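PDB 1NI3: Obg-like ATPase 1 from Schizosaccharomyces pombe, which hydrolyses ATP and, less efficiently, GTP, and negatively regulates the G2/M transition of the cell cycle. Local coordinates for residues D57-K62 with A93-G98; V227-N232 with K251-N256; E235-F238 with K242-Y245. All coordinates share one frame; numbering follows the deposited sequence.

Interaction 1 (D57-K62 with A93-G98); sequences DPEEAK and AGLTKG
Glu59 meets Gly94 and Leu95 through the aliphatic base of its side chain; the contact is made by van der Waals approaches, and no hydrogen bond or salt bridge crosses it. The CB of Glu59 lies 3.6 Å from CD2 of Leu95, and the same methyl sits 3.6 Å from CG of Glu59, wedged against two successive carbons. On the backbone side, CG of Glu59 rests 3.6 Å from the carbonyl carbon of Gly94. With chi1 at -62°, CG of Glu59 stands beside its own backbone N and reaches the glycine; the bend at chi2 (63°) then folds the carboxylate back, bringing OE1 within 3.8 Å of Leu95 CD2. The two side chains cross obliquely, and Leu95 continues onto Phe90 and His112.

Gly94 closes the sequence Asp-Ile-Ala-Gly that starts at Asp91, the DxxG (G3) motif of P-loop GTPases, and it lies near, without touching, the P-loop, about 6 Å from the side chain of Ser34, a probable magnesium ligand. The contact joins the turn that leads into strand 60-65 to the loop that opens the switch II region, at the protein surface.

Hydrogen bonds run within each segment. A type I turn from Asp57 to Glu60, with Glu60 N bonded to Asp57 O at 2.7 Å, presents Glu59, whose backbone also pairs with Asp91. In the other segment, Thr96 N bonds to Ala93 O at 3.0 Å. Charge pairing lies farther along the strand: Lys62 NZ reaches OE2 of Glu60 at 3.1 Å, a salt bridge with weak hydrogen-bond geometry, with a second, weak bond to Thr88 OG1.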
loop_
_atom_site.group_PDB
_atom_site.type_symbol
_atom_site.label_atom_id
_atom_site.label_comp_id
_atom_site.label_asym_id
_atom_site.label_seq_id
_atom_site.Cartn_x
_atom_site.Cartn_y
_atom_site.Cartn_z
ATOM N N ASP A 57 -11.720 -9.916 -9.254
ATOM C CA ASP A 57 -12.177 -11.015 -8.407
ATOM C C ASP A 57 -12.965 -10.415 -7.249
ATOM O O ASP A 57 -12.651 -9.326 -6.765
ATOM C CB ASP A 57 -10.998 -11.819 -7.866
ATOM C CG ASP A 57 -10.360 -12.687 -8.926
ATOM O OD1 ASP A 57 -9.965 -12.142 -9.979
ATOM O OD2 ASP A 57 -10.252 -13.914 -8.719
ATOM N N PRO A 58 -14.001 -11.120 -6.788
ATOM C CA PRO A 58 -14.858 -10.677 -5.688
ATOM C C PRO A 58 -14.115 -10.129 -4.467
ATOM O O PRO A 58 -14.522 -9.121 -3.900
ATOM C CB PRO A 58 -15.669 -11.926 -5.371
ATOM C CG PRO A 58 -15.805 -12.565 -6.709
ATOM C CD PRO A 58 -14.406 -12.455 -7.261
ATOM N N GLU A 59 -13.029 -10.780 -4.062
ATOM C CA GLU A 59 -12.279 -10.313 -2.894
ATOM C C GLU A 59 -11.217 -9.287 -3.263
ATOM O O GLU A 59 -10.442 -8.841 -2.409
ATOM C CB GLU A 59 -11.610 -11.483 -2.174
ATOM C CG GLU A 59 -12.564 -12.515 -1.623
ATOM C CD GLU A 59 -13.355 -13.185 -2.708
ATOM O OE1 GLU A 59 -12.729 -13.727 -3.649
ATOM O OE2 GLU A 59 -14.603 -13.166 -2.622
ATOM N N GLU A 60 -11.176 -8.922 -4.539
ATOM C CA GLU A 60 -10.217 -7.940 -5.014
ATOM C C GLU A 60 -10.922 -6.677 -5.467
ATOM O O GLU A 60 -11.927 -6.734 -6.171
ATOM C CB GLU A 60 -9.404 -8.488 -6.191
ATOM C CG GLU A 60 -8.414 -7.480 -6.755
ATOM C CD GLU A 60 -7.462 -8.084 -7.769
ATOM O OE1 GLU A 60 -7.949 -8.684 -8.751
ATOM O OE2 GLU A 60 -6.228 -7.968 -7.581
ATOM N N ALA A 61 -10.377 -5.538 -5.063
ATOM C CA ALA A 61 -10.922 -4.253 -5.453
ATOM C C ALA A 61 -9.811 -3.426 -6.102
ATOM O O ALA A 61 -8.695 -3.356 -5.580
ATOM C CB ALA A 61 -11.490 -3.529 -4.232
ATOM N N LYS A 62 -10.113 -2.849 -7.266
ATOM C CA LYS A 62 -9.175 -1.992 -8.002
ATOM C C LYS A 62 -9.624 -0.558 -7.708
ATOM O O LYS A 62 -10.490 -0.031 -8.407
ATOM C CB LYS A 62 -9.287 -2.213 -9.520
ATOM C CG LYS A 62 -8.965 -3.607 -10.048
ATOM C CD LYS A 62 -7.499 -3.943 -9.863
ATOM C CE LYS A 62 -7.177 -5.390 -10.213
ATOM N NZ LYS A 62 -5.825 -5.758 -9.692
ATOM N N ALA A 93 -10.033 -11.316 4.775
ATOM C CA ALA A 93 -11.093 -12.060 5.442
ATOM C C ALA A 93 -11.929 -12.814 4.412
ATOM O O ALA A 93 -12.131 -14.015 4.531
ATOM C CB ALA A 93 -11.968 -11.122 6.241
ATOM N N GLY A 94 -12.410 -12.112 3.399
ATOM C CA GLY A 94 -13.216 -12.761 2.385
ATOM C C GLY A 94 -12.558 -13.949 1.710
ATOM O O GLY A 94 -13.255 -14.844 1.231
ATOM N N LEU A 95 -11.227 -13.966 1.670
ATOM C CA LEU A 95 -10.483 -15.051 1.020
ATOM C C LEU A 95 -10.314 -16.283 1.886
ATOM O O LEU A 95 -9.547 -17.176 1.543
ATOM C CB LEU A 95 -9.097 -14.575 0.594
ATOM C CG LEU A 95 -9.087 -13.600 -0.577
ATOM C CD1 LEU A 95 -7.730 -12.925 -0.669
ATOM C CD2 LEU A 95 -9.427 -14.347 -1.853
ATOM N N THR A 96 -11.025 -16.327 3.002
ATOM C CA THR A 96 -10.958 -17.463 3.900
ATOM C C THR A 96 -12.145 -17.398 4.829
ATOM O O THR A 96 -12.109 -16.674 5.819
ATOM C CB THR A 96 -9.674 -17.450 4.756
ATOM O OG1 THR A 96 -9.164 -16.114 4.860
ATOM C CG2 THR A 96 -8.622 -18.359 4.158
ATOM N N LYS A 97 -13.207 -18.137 4.526
ATOM C CA LYS A 97 -14.371 -18.084 5.404
ATOM C C LYS A 97 -14.015 -18.459 6.839
ATOM O O LYS A 97 -14.536 -17.873 7.790
ATOM C CB LYS A 97 -15.488 -18.999 4.906
ATOM C CG LYS A 97 -16.817 -18.263 4.667
ATOM C CD LYS A 97 -17.309 -17.485 5.899
ATOM C CE LYS A 97 -17.737 -18.411 7.028
ATOM N NZ LYS A 97 -18.339 -17.649 8.150
ATOM N N GLY A 98 -13.121 -19.429 6.994
ATOM C CA GLY A 98 -12.731 -19.858 8.325
ATOM C C GLY A 98 -12.481 -18.754 9.338
ATOM O O GLY A 98 -11.919 -17.711 9.010
#

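Interaction 2 (V227-N232 with K251-N256); sequences VIYLVN and KWIDEN
Tyr229 and Ile253 form the tight part of this contact, the phenol ring lying against the end of the isoleucine side chain. Ile253 CD1 is 3.7 Å from Tyr229 CD1 and 3.9 Å from Tyr229 CG, an oblique approach to the ring. Behind the methyl, CG1 of Ile253 stands over one face of the ring, while CG1 of Val227 lies over the opposite face. The ring thus has a residue of its own strand on one face and one of the helix on the other, both near the rim. In Ile253, chi1 of -76° places CG1 beside the backbone N and lets the ethyl branch run past the tyrosine in the opposite direction.

Helix 246-254 links the parallel neighbours 227-232 and 262-265, so the contact is the helix-on-sheet packing of a beta-alpha-beta crossover in the G domain. At the strand's end, Asn232 ND2 donates to Val31 O of the P-loop and its OD1 accepts from Val267 N.

The looser, partly exposed side is at Trp252, which meets the tyrosine only at its indole edge, where CZ3 is 4.3 Å from Tyr229 OH; Ile141, Leu144 and Val148 of helix 140-168 also pack on this indole. The polar bonds within 251-256 lie at the end of the helix: ND2 of Asn256 sits over the centre of the five-membered ring of the indole and donates to Trp252 O at 2.8 Å with an N-H...O angle of 151°. Glu255 N reaches the same oxygen at 2.9 Å, from the opposite face of the carbonyl plane, so two donors grip it.

No hydrogen bond crosses between the segments: strand and helix are matched here by dispersion and the exclusion of water, while the directional bonds shape the helix terminus itself.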
loop_
_atom_site.group_PDB
_atom_site.type_symbol
_atom_site.label_atom_id
_atom_site.label_comp_id
_atom_site.label_asym_id
_atom_site.label_seq_id
_atom_site.Cartn_x
_atom_site.Cartn_y
_atom_site.Cartn_z
ATOM N N VAL A 227 2.615 -1.062 7.350
ATOM C CA VAL A 227 1.251 -1.152 7.845
ATOM C C VAL A 227 0.619 0.225 7.994
ATOM O O VAL A 227 1.263 1.181 8.417
ATOM C CB VAL A 227 1.208 -1.869 9.207
ATOM C CG1 VAL A 227 -0.233 -2.032 9.668
ATOM C CG2 VAL A 227 1.900 -3.219 9.102
ATOM N N ILE A 228 -0.654 0.321 7.643
ATOM C CA ILE A 228 -1.375 1.580 7.741
ATOM C C ILE A 228 -2.587 1.343 8.622
ATOM O O ILE A 228 -3.478 0.571 8.253
ATOM C CB ILE A 228 -1.834 2.057 6.354
ATOM C CG1 ILE A 228 -0.617 2.294 5.447
ATOM C CG2 ILE A 228 -2.674 3.306 6.507
ATOM C CD1 ILE A 228 -0.969 2.480 3.970
ATOM N N TYR A 229 -2.631 2.007 9.776
ATOM C CA TYR A 229 -3.746 1.833 10.710
ATOM C C TYR A 229 -4.995 2.645 10.410
ATOM O O TYR A 229 -4.952 3.869 10.320
ATOM C CB TYR A 229 -3.304 2.155 12.135
ATOM C CG TYR A 229 -2.288 1.188 12.670
ATOM C CD1 TYR A 229 -0.932 1.483 12.627
ATOM C CD2 TYR A 229 -2.679 -0.044 13.186
ATOM C CE1 TYR A 229 0.019 0.575 13.086
ATOM C CE2 TYR A 229 -1.744 -0.960 13.645
ATOM C CZ TYR A 229 -0.397 -0.650 13.596
ATOM O OH TYR A 229 0.526 -1.560 14.061
ATOM N N LEU A 230 -6.113 1.949 10.275
ATOM C CA LEU A 230 -7.379 2.611 10.027
ATOM C C LEU A 230 -8.236 2.476 11.284
ATOM O O LEU A 230 -8.833 1.424 11.515
ATOM C CB LEU A 230 -8.093 1.978 8.834
ATOM C CG LEU A 230 -7.392 2.016 7.478
ATOM C CD1 LEU A 230 -8.313 1.407 6.431
ATOM C CD2 LEU A 230 -7.034 3.447 7.092
ATOM N N VAL A 231 -8.271 3.531 12.105
ATOM C CA VAL A 231 -9.063 3.521 13.340
ATOM C C VAL A 231 -10.527 3.777 13.019
ATOM O O VAL A 231 -10.937 4.922 12.896
ATOM C CB VAL A 231 -8.619 4.609 14.336
ATOM C CG1 VAL A 231 -9.452 4.495 15.615
ATOM C CG2 VAL A 231 -7.152 4.471 14.664
ATOM N N ASN A 232 -11.310 2.707 12.908
ATOM C CA ASN A 232 -12.724 2.809 12.578
ATOM C C ASN A 232 -13.585 3.156 13.786
ATOM O O ASN A 232 -13.653 2.387 14.735
ATOM C CB ASN A 232 -13.212 1.488 11.967
ATOM C CG ASN A 232 -14.663 1.540 11.559
ATOM O OD1 ASN A 232 -15.136 2.565 11.082
ATOM N ND2 ASN A 232 -15.374 0.428 11.718
ATOM N N LYS A 251 -0.942 6.800 21.122
ATOM C CA LYS A 251 0.278 6.585 21.895
ATOM C C LYS A 251 0.840 5.182 21.744
ATOM O O LYS A 251 2.032 5.004 21.499
ATOM C CB LYS A 251 0.045 6.884 23.383
ATOM C CG LYS A 251 1.343 7.199 24.111
ATOM C CD LYS A 251 1.129 7.917 25.433
ATOM C CE LYS A 251 2.435 8.549 25.902
ATOM N NZ LYS A 251 2.279 9.393 27.121
ATOM N N TRP A 252 -0.021 4.189 21.894
ATOM C CA TRP A 252 0.401 2.810 21.754
ATOM C C TRP A 252 1.236 2.667 20.506
ATOM O O TRP A 252 2.305 2.054 20.526
ATOM C CB TRP A 252 -0.792 1.885 21.611
ATOM C CG TRP A 252 -0.399 0.455 21.626
ATOM C CD1 TRP A 252 -0.378 -0.361 22.710
ATOM C CD2 TRP A 252 0.050 -0.342 20.515
ATOM N NE1 TRP A 252 0.051 -1.621 22.356
ATOM C CE2 TRP A 252 0.320 -1.636 21.013
ATOM C CE3 TRP A 252 0.250 -0.090 19.149
ATOM C CZ2 TRP A 252 0.776 -2.675 20.200
ATOM C CZ3 TRP A 252 0.705 -1.128 18.339
ATOM C CH2 TRP A 252 0.962 -2.403 18.870
ATOM N N ILE A 253 0.727 3.221 19.411
ATOM C CA ILE A 253 1.428 3.137 18.137
ATOM C C ILE A 253 2.847 3.669 18.241
ATOM O O ILE A 253 3.791 3.038 17.764
ATOM C CB ILE A 253 0.695 3.922 17.037
ATOM C CG1 ILE A 253 -0.534 3.131 16.559
ATOM C CG2 ILE A 253 1.645 4.198 15.880
ATOM C CD1 ILE A 253 -1.302 3.787 15.436
ATOM N N ASP A 254 2.981 4.832 18.872
ATOM C CA ASP A 254 4.272 5.488 19.057
ATOM C C ASP A 254 5.219 4.669 19.927
ATOM O O ASP A 254 6.426 4.899 19.932
ATOM C CB ASP A 254 4.070 6.861 19.701
ATOM C CG ASP A 254 3.166 7.758 18.886
ATOM O OD1 ASP A 254 3.532 8.094 17.737
ATOM O OD2 ASP A 254 2.086 8.129 19.392
ATOM N N GLU A 255 4.675 3.709 20.660
ATOM C CA GLU A 255 5.500 2.896 21.530
ATOM C C GLU A 255 5.500 1.425 21.141
ATOM O O GLU A 255 5.731 0.565 21.988
ATOM C CB GLU A 255 5.016 3.052 22.975
ATOM C CG GLU A 255 5.181 4.451 23.560
ATOM C CD GLU A 255 4.358 4.661 24.824
ATOM O OE1 GLU A 255 4.397 3.787 25.719
ATOM O OE2 GLU A 255 3.679 5.708 24.929
ATOM N N ASN A 256 5.243 1.121 19.874
ATOM C CA ASN A 256 5.208 -0.277 19.460
ATOM C C ASN A 256 5.399 -0.438 17.965
ATOM O O ASN A 256 5.924 -1.447 17.485
ATOM C CB ASN A 256 3.871 -0.894 19.850
ATOM C CG ASN A 256 3.722 -1.058 21.347
ATOM O OD1 ASN A 256 4.368 -1.914 21.951
ATOM N ND2 ASN A 256 2.892 -0.219 21.961
#

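Interaction 3 (E235-F238 with K242-Y245); sequences ERDF and KNKY
The carboxylate of Asp237 lies beside Lys242 O and the Asn243 side chain, and the flat groups of Asp237 and Asn243 stand nearly perpendicular, their planes 82° apart as the side chains cross. A chi1 of -80° sets CG of Asp237 beside its backbone N, from where OD1 comes within 2.9 Å of Lys242 O. Both atoms are acceptors, so this approach is no hydrogen bond; Arg240 probably eases it, with a salt bridge from NH2 to OD1 and a weak hydrogen bond from NE to Lys242 O. The other carboxylate oxygen, OD2, is hydrogen-bonded to Ser234 OG. The Lys242 backbone supplies the direct link: Lys242 N donates to Asp237 O at 3.3 Å, a weak bond with an N-H...O angle of 154°. Replacing Asp237 with an alanine would probably leave Arg240 without its carboxylate mate and Ser234 OG without this acceptor, freeing the guanidinium to swing from the turn.

The short helix 235-238 thus packs against the loop that leads to helix 246-254. Asn243 also touches Met233, a predicted ATP-binding residue. Asn232 to Glu235 read Asn-Met-Ser-Glu, in the place of the NKxD (G4) base-recognition motif of GTPases, a departure consistent with the preference for ATP over GTP, and the helix begins at the last residue of this motif.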
loop_
_atom_site.group_PDB
_atom_site.type_symbol
_atom_site.label_atom_id
_atom_site.label_comp_id
_atom_site.label_asym_id
_atom_site.label_seq_id
_atom_site.Cartn_x
_atom_site.Cartn_y
_atom_site.Cartn_z
ATOM N N GLU A 235 -19.898 7.246 13.031
ATOM C CA GLU A 235 -20.070 8.473 12.274
ATOM C C GLU A 235 -20.075 9.625 13.255
ATOM O O GLU A 235 -19.382 10.622 13.057
ATOM C CB GLU A 235 -21.381 8.465 11.483
ATOM C CG GLU A 235 -21.374 9.533 10.398
ATOM C CD GLU A 235 -22.683 9.645 9.647
ATOM O OE1 GLU A 235 -23.272 8.592 9.324
ATOM O OE2 GLU A 235 -23.122 10.783 9.366
ATOM N N ARG A 236 -20.851 9.467 14.322
ATOM C CA ARG A 236 -20.963 10.475 15.375
ATOM C C ARG A 236 -19.558 10.879 15.870
ATOM O O ARG A 236 -19.195 12.048 15.808
ATOM C CB ARG A 236 -21.811 9.900 16.523
ATOM C CG ARG A 236 -22.116 10.850 17.669
ATOM C CD ARG A 236 -22.746 10.105 18.844
ATOM N NE ARG A 236 -22.898 10.964 20.011
ATOM C CZ ARG A 236 -23.690 12.032 20.032
ATOM N NH1 ARG A 236 -24.404 12.359 18.954
ATOM N NH2 ARG A 236 -23.740 12.796 21.114
ATOM N N ASP A 237 -18.761 9.921 16.335
ATOM C CA ASP A 237 -17.429 10.279 16.797
ATOM C C ASP A 237 -16.588 10.943 15.721
ATOM O O ASP A 237 -15.860 11.906 15.991
ATOM C CB ASP A 237 -16.674 9.065 17.316
ATOM C CG ASP A 237 -17.070 8.701 18.715
ATOM O OD1 ASP A 237 -17.107 9.611 19.577
ATOM O OD2 ASP A 237 -17.329 7.503 18.956
ATOM N N PHE A 238 -16.669 10.413 14.505
ATOM C CA PHE A 238 -15.891 10.945 13.382
ATOM C C PHE A 238 -16.315 12.350 12.973
ATOM O O PHE A 238 -15.479 13.154 12.572
ATOM C CB PHE A 238 -16.009 10.022 12.162
ATOM C CG PHE A 238 -15.289 10.528 10.933
ATOM C CD1 PHE A 238 -13.909 10.724 10.955
ATOM C CD2 PHE A 238 -15.989 10.825 9.763
ATOM C CE1 PHE A 238 -13.230 11.206 9.826
ATOM C CE2 PHE A 238 -15.317 11.308 8.627
ATOM C CZ PHE A 238 -13.938 11.498 8.666
ATOM N N LYS A 242 -13.585 13.615 17.731
ATOM C CA LYS A 242 -13.243 13.173 19.083
ATOM C C LYS A 242 -13.677 11.723 19.366
ATOM O O LYS A 242 -14.835 11.354 19.173
ATOM C CB LYS A 242 -13.873 14.124 20.106
ATOM C CG LYS A 242 -13.374 15.573 19.984
ATOM C CD LYS A 242 -11.839 15.675 20.034
ATOM C CE LYS A 242 -11.262 15.243 21.383
ATOM N NZ LYS A 242 -9.767 15.273 21.449
ATOM N N ASN A 243 -12.745 10.897 19.827
ATOM C CA ASN A 243 -13.070 9.504 20.107
ATOM C C ASN A 243 -12.709 9.083 21.528
ATOM O O ASN A 243 -11.959 9.764 22.226
ATOM C CB ASN A 243 -12.364 8.595 19.104
ATOM C CG ASN A 243 -12.733 7.143 19.287
ATOM O OD1 ASN A 243 -13.851 6.738 18.986
ATOM N ND2 ASN A 243 -11.797 6.350 19.799
ATOM N N LYS A 244 -13.246 7.948 21.952
ATOM C CA LYS A 244 -12.994 7.433 23.290
ATOM C C LYS A 244 -11.658 6.709 23.389
ATOM O O LYS A 244 -10.955 6.841 24.393
ATOM C CB LYS A 244 -14.131 6.489 23.696
ATOM C CG LYS A 244 -13.869 5.626 24.925
ATOM C CD LYS A 244 -15.045 4.675 25.178
ATOM C CE LYS A 244 -14.772 3.711 26.331
ATOM N NZ LYS A 244 -15.837 2.674 26.497
ATOM N N TYR A 245 -11.296 5.956 22.351
ATOM C CA TYR A 245 -10.041 5.206 22.373
ATOM C C TYR A 245 -8.921 5.839 21.556
ATOM O O TYR A 245 -7.750 5.486 21.720
ATOM C CB TYR A 245 -10.267 3.787 21.852
ATOM C CG TYR A 245 -11.484 3.086 22.410
ATOM C CD1 TYR A 245 -12.752 3.321 21.883
ATOM C CD2 TYR A 245 -11.361 2.156 23.443
ATOM C CE1 TYR A 245 -13.869 2.642 22.367
ATOM C CE2 TYR A 245 -12.466 1.475 23.938
ATOM C CZ TYR A 245 -13.717 1.719 23.396
ATOM O OH TYR A 245 -14.806 1.039 23.893
#

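How the interactions relate
All three contacts belong to the OBG-type G domain. Interactions 1 and 2 reach the same mixed sheet, with nearest atoms about 12 Å apart. Interaction 3 is nested in the chain loop that interaction 2 closes, and their centres lie 16 Å apart. Interactions 1 and 3, 28 Å apart between centres, each lie near a different part of the nucleotide site: Gly94 is about 6 Å from the side chain of Ser34, a probable magnesium ligand, and the Asn243 side chain about 4 Å from that of Met233. In interaction 2, Tyr229 is farther back, its side chain about 10 Å from that of Val31, but Asn232 at the end of the same strand is hydrogen-bonded to Val31 O.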